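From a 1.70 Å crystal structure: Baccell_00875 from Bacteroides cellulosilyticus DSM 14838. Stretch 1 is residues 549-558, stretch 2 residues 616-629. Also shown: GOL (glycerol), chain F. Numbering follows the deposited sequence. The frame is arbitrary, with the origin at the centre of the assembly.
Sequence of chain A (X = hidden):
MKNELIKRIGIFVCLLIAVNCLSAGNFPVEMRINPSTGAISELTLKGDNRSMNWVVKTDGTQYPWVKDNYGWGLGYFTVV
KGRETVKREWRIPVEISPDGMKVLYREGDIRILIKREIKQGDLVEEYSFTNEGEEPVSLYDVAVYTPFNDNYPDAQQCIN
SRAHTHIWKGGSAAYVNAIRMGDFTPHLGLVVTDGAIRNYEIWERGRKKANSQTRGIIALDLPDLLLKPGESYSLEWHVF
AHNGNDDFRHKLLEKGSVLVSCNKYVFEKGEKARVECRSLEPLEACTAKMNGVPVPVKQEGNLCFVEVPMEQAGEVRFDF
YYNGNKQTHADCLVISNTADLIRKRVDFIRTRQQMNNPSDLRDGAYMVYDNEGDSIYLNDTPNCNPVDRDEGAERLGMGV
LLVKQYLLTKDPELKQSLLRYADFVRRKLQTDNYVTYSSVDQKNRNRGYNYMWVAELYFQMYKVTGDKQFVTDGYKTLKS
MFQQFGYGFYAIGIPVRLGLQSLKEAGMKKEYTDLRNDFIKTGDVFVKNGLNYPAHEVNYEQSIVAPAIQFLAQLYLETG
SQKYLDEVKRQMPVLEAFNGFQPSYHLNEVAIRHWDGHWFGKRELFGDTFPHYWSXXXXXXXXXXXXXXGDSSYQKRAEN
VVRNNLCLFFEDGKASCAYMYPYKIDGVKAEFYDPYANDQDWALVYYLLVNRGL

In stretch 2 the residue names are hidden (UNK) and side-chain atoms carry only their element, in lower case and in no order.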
# COMPACT_ATOMS: atom_id res chain seq x y z
N ILE A 549 1.41 16.87 4.17
CA ILE A 549 2.84 17.14 4.17
C ILE A 549 3.30 17.63 2.79
O ILE A 549 4.20 18.49 2.70
CB ILE A 549 3.63 15.88 4.59
CG1 ILE A 549 3.17 15.39 5.96
CG2 ILE A 549 5.12 16.13 4.59
CD1 ILE A 549 3.82 14.10 6.39
N GLN A 550 2.69 17.08 1.74
CA GLN A 550 2.91 17.48 0.34
C GLN A 550 2.61 18.98 0.20
O GLN A 550 3.41 19.75 -0.34
CB GLN A 550 1.99 16.66 -0.58
CG GLN A 550 2.08 16.92 -2.08
CD GLN A 550 0.96 16.24 -2.87
OE1 GLN A 550 -0.14 15.98 -2.35
NE2 GLN A 550 1.23 15.97 -4.14
N PHE A 551 1.48 19.38 0.76
CA PHE A 551 1.09 20.79 0.75
C PHE A 551 2.05 21.68 1.54
O PHE A 551 2.53 22.71 1.02
CB PHE A 551 -0.31 20.94 1.32
CG PHE A 551 -0.76 22.36 1.37
CD1 PHE A 551 -1.38 22.92 0.29
CD2 PHE A 551 -0.50 23.14 2.49
CE1 PHE A 551 -1.79 24.24 0.30
CE2 PHE A 551 -0.89 24.46 2.52
CZ PHE A 551 -1.54 25.01 1.43
N LEU A 552 2.31 21.30 2.78
CA LEU A 552 3.18 22.09 3.65
C LEU A 552 4.60 22.23 3.12
O LEU A 552 5.20 23.31 3.26
CB LEU A 552 3.21 21.54 5.07
CG LEU A 552 1.91 21.64 5.88
CD1 LEU A 552 2.04 20.74 7.09
CD2 LEU A 552 1.60 23.06 6.34
N ALA A 553 5.16 21.17 2.54
CA ALA A 553 6.51 21.24 2.02
C ALA A 553 6.60 22.21 0.84
O ALA A 553 7.56 22.99 0.73
CB ALA A 553 7.00 19.86 1.62
N GLN A 554 5.61 22.15 -0.04
CA GLN A 554 5.50 23.12 -1.14
C GLN A 554 5.31 24.54 -0.61
O GLN A 554 5.92 25.49 -1.13
CB GLN A 554 4.35 22.79 -2.06
CG GLN A 554 4.54 21.54 -2.91
CD GLN A 554 3.31 21.26 -3.72
OE1 GLN A 554 2.48 20.43 -3.34
NE2 GLN A 554 3.14 21.98 -4.80
N LEU A 555 4.48 24.70 0.42
CA LEU A 555 4.27 26.03 1.00
C LEU A 555 5.57 26.56 1.61
O LEU A 555 5.90 27.73 1.43
CB LEU A 555 3.14 26.01 2.03
CG LEU A 555 2.68 27.39 2.56
CD1 LEU A 555 2.27 28.28 1.39
CD2 LEU A 555 1.49 27.24 3.51
N TYR A 556 6.36 25.69 2.24
CA TYR A 556 7.68 26.09 2.69
C TYR A 556 8.58 26.53 1.52
O TYR A 556 9.29 27.55 1.63
CB TYR A 556 8.39 24.97 3.46
CG TYR A 556 9.81 25.34 3.81
CD1 TYR A 556 10.07 26.27 4.82
CD2 TYR A 556 10.89 24.83 3.09
CE1 TYR A 556 11.36 26.64 5.13
CE2 TYR A 556 12.18 25.22 3.38
CZ TYR A 556 12.40 26.12 4.40
OH TYR A 556 13.68 26.48 4.72
N LEU A 557 8.59 25.76 0.43
CA LEU A 557 9.47 26.07 -0.68
C LEU A 557 9.09 27.40 -1.35
O LEU A 557 9.95 28.07 -1.91
CB LEU A 557 9.50 24.93 -1.70
CG LEU A 557 10.20 23.64 -1.21
CD1 LEU A 557 9.89 22.44 -2.11
CD2 LEU A 557 11.70 23.83 -1.08
N GLU A 558 7.81 27.77 -1.27
CA GLU A 558 7.34 29.05 -1.81
C GLU A 558 7.49 30.25 -0.85
O GLU A 558 7.64 31.37 -1.32
CB GLU A 558 5.87 28.93 -2.23
CG GLU A 558 5.63 27.94 -3.38
CD GLU A 558 6.32 28.35 -4.67
OE1 GLU A 558 6.15 29.52 -5.10
OE2 GLU A 558 7.05 27.52 -5.24
N UNK A 616 2.30 6.77 -4.30
CA UNK A 616 3.28 7.70 -4.89
C UNK A 616 3.21 9.10 -4.30
O UNK A 616 4.16 9.84 -4.44
c UNK A 616 3.39 6.39 -7.05
o UNK A 616 1.94 8.30 -6.85
c UNK A 616 3.19 7.78 -6.43
N UNK A 617 2.14 9.45 -3.59
CA UNK A 617 2.12 10.75 -2.93
C UNK A 617 3.24 10.81 -1.90
O UNK A 617 3.88 11.84 -1.73
c UNK A 617 -1.72 10.82 -2.36
c UNK A 617 0.82 12.47 -1.63
c UNK A 617 -0.42 10.93 -3.13
c UNK A 617 0.78 11.04 -2.20
N UNK A 618 3.51 9.69 -1.21
CA UNK A 618 4.63 9.62 -0.30
C UNK A 618 5.96 9.87 -1.02
O UNK A 618 6.82 10.55 -0.49
c UNK A 618 4.63 8.29 0.47
c UNK A 618 5.81 8.16 1.40
o UNK A 618 3.42 8.23 1.23
N UNK A 619 6.11 9.33 -2.23
CA UNK A 619 7.24 9.65 -3.08
C UNK A 619 7.34 11.15 -3.32
O UNK A 619 8.41 11.70 -3.22
N UNK A 620 6.23 11.79 -3.67
CA UNK A 620 6.21 13.24 -3.86
C UNK A 620 6.68 13.97 -2.61
O UNK A 620 7.52 14.87 -2.68
c UNK A 620 4.85 13.72 -4.27
N UNK A 621 6.17 13.54 -1.45
CA UNK A 621 6.58 14.10 -0.18
C UNK A 621 8.07 13.98 0.05
O UNK A 621 8.71 14.95 0.50
c UNK A 621 6.47 13.82 2.35
c UNK A 621 4.35 13.82 0.97
c UNK A 621 5.82 13.44 1.00
N UNK A 622 8.64 12.80 -0.21
CA UNK A 622 10.05 12.57 -0.02
C UNK A 622 10.88 13.46 -0.95
O UNK A 622 11.91 13.97 -0.54
c UNK A 622 9.06 8.23 2.60
c UNK A 622 9.93 10.11 0.74
c UNK A 622 10.43 11.11 -0.27
c UNK A 622 9.38 10.51 1.97
c UNK A 622 9.57 7.81 1.39
o UNK A 622 8.59 7.31 3.51
c UNK A 622 10.01 8.74 0.47
c UNK A 622 8.95 9.57 2.89
N UNK A 623 10.41 13.61 -2.18
CA UNK A 623 11.01 14.53 -3.18
C UNK A 623 11.03 15.98 -2.66
O UNK A 623 12.09 16.64 -2.65
c UNK A 623 9.54 17.54 -6.47
c UNK A 623 11.67 16.70 -7.21
c UNK A 623 9.43 16.49 -5.59
c UNK A 623 10.66 17.65 -7.26
c UNK A 623 11.54 15.64 -6.31
o UNK A 623 10.73 18.71 -8.13
c UNK A 623 10.28 14.39 -4.51
c UNK A 623 10.43 15.54 -5.48
N UNK A 624 9.89 16.45 -2.19
CA UNK A 624 9.82 17.82 -1.66
C UNK A 624 10.65 17.96 -0.38
O UNK A 624 11.30 18.99 -0.18
o UNK A 624 5.13 19.13 -5.89
c UNK A 624 7.08 19.60 -4.68
c UNK A 624 8.39 18.26 -1.38
c UNK A 624 5.51 18.01 -3.83
c UNK A 624 5.92 18.92 -4.81
c UNK A 624 7.52 18.48 -2.59
c UNK A 624 7.88 19.39 -3.58
c UNK A 624 6.32 17.80 -2.74
N UNK A 625 10.63 16.95 0.48
CA UNK A 625 11.38 17.00 1.72
C UNK A 625 12.90 17.11 1.43
O UNK A 625 13.61 17.84 2.13
c UNK A 625 13.69 15.05 5.21
c UNK A 625 11.07 15.78 2.58
c UNK A 625 11.80 15.75 3.88
c UNK A 625 12.99 15.06 4.01
o UNK A 625 13.89 15.73 7.49
c UNK A 625 11.33 16.46 4.98
c UNK A 625 12.01 16.44 6.18
c UNK A 625 13.19 15.74 6.30
N UNK A 626 13.39 16.39 0.40
CA UNK A 626 14.78 16.50 -0.01
C UNK A 626 15.12 17.92 -0.52
O UNK A 626 16.22 18.41 -0.26
c UNK A 626 15.15 15.46 -1.05
N UNK A 627 14.20 18.54 -1.24
CA UNK A 627 14.37 19.94 -1.67
C UNK A 627 14.41 20.91 -0.48
O UNK A 627 15.15 21.89 -0.50
c UNK A 627 12.03 20.14 -4.81
c UNK A 627 13.22 19.69 -4.01
c UNK A 627 13.25 20.35 -2.62
c UNK A 627 14.51 19.98 -4.76
N UNK A 628 13.59 20.64 0.53
CA UNK A 628 13.48 21.47 1.73
C UNK A 628 14.71 21.41 2.63
O UNK A 628 15.14 22.43 3.17
c UNK A 628 12.22 21.07 2.54
s UNK A 628 10.61 21.49 1.84
N UNK A 629 15.28 20.21 2.80
CA UNK A 629 16.34 19.96 3.78
C UNK A 629 17.70 19.72 3.16
O UNK A 629 18.70 19.71 3.88
c UNK A 629 16.01 18.68 4.57
o UNK A 629 15.96 17.57 3.66
c UNK A 629 14.68 18.81 5.29
C1 GOL F . 1.93 17.32 -9.06
O1 GOL F . 2.25 17.49 -10.46
C2 GOL F . 2.25 18.57 -8.23
O2 GOL F . 1.51 19.71 -8.72
C3 GOL F . 1.81 18.38 -6.77
O3 GOL F . 2.66 17.50 -6.03

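Position 616 has three side-chain atoms: one carbon carrying an oxygen and a carbon. It touches nothing on stretch 1. It is Thr616.

Position 617 has four carbons, forked at the first, with one arm two carbons long. Its short arm lies 3.7 Å from OE1 of Gln550. This is Ile617, and the atom is CG2.

Position 618 repeats the pattern of one carbon bearing one oxygen and one carbon. It is out of reach of stretch 1. It is Thr618.

Position 619 has no side-chain atoms, so it is Gly619.

Position 620 has a single carbon, its CA-to-CB bond pointing toward stretch 1. It is Ala620. Its CB lies 4.3 Å from NE2 of Gln550.

Position 621 has three carbons, one carrying the other two. One tip is 3.5 Å from CG2 of Ile549, and the other is 3.7 Å from the backbone N of Gln550. A symmetric fork at the first carbon with no oxygen is Val621; the tips are CG1 and CG2 respectively.

Position 622 has one carbon, then a six-carbon ring bearing an oxygen. It makes no contact with stretch 1. It is Tyr622.

Position 623 has the same eight atoms and also stays clear of stretch 1. It is Tyr623.

Position 624 again has one carbon and a six-carbon ring bearing an oxygen, but its CA-to-CB bond points toward stretch 1. Its ring meets Gln550, Gln554 and Leu557, and its first carbon is 3.7 Å from CB of Ala553. It is Tyr624. CG of Gln554 sits over one ring face, 3.5 Å from CZ, in a CH-pi contact.

Position 625 has one carbon, then a six-carbon ring bearing an oxygen, and its CA-to-CB bond points away from stretch 1. It is Tyr625.

Position 626 has one carbon and no contact across. It is Ala626.

Position 627 has four carbons, forked at the second. Its first carbon lies 4.0 Å from CD1 of Leu557. It is Leu627.

Position 628 has one carbon and one sulfur. The sulfur is 3.6 Å from CD2 of Tyr556 and 3.8 Å from CG of Leu557. It is Cys628. Its SG also lies 3.6 Å from the backbone O of Ala553.

Position 629 has one carbon carrying an oxygen and a carbon, and its CA-to-CB bond points away. It is Thr629. Its OG1 donates a hydrogen bond to O of Tyr625 at 2.8 Å.

The two helices run in roughly the same direction, 24° apart, with axes approaching to 9.0 Å. Side-chain packing makes the contact. Gln550 sits among Ile617, Ala620, Val621 and Tyr624. Tyr624 in turn sits among Gln550, Ala553, Gln554 and Leu557. The small side chain of Ala553 meets the first carbon of Tyr624; the backbones come nearest at Gln550 and Val621, whose CA atoms are 5.0 Å apart. Glycerol, probably from the crystallisation liquor, links the helices: its O3 accepts a hydrogen bond from NE2 of Gln550 at 2.8 Å and shares another with OH of Tyr624 at 3.0 Å.

Stretch 2 (616-629) TITGAVYYYYALCT
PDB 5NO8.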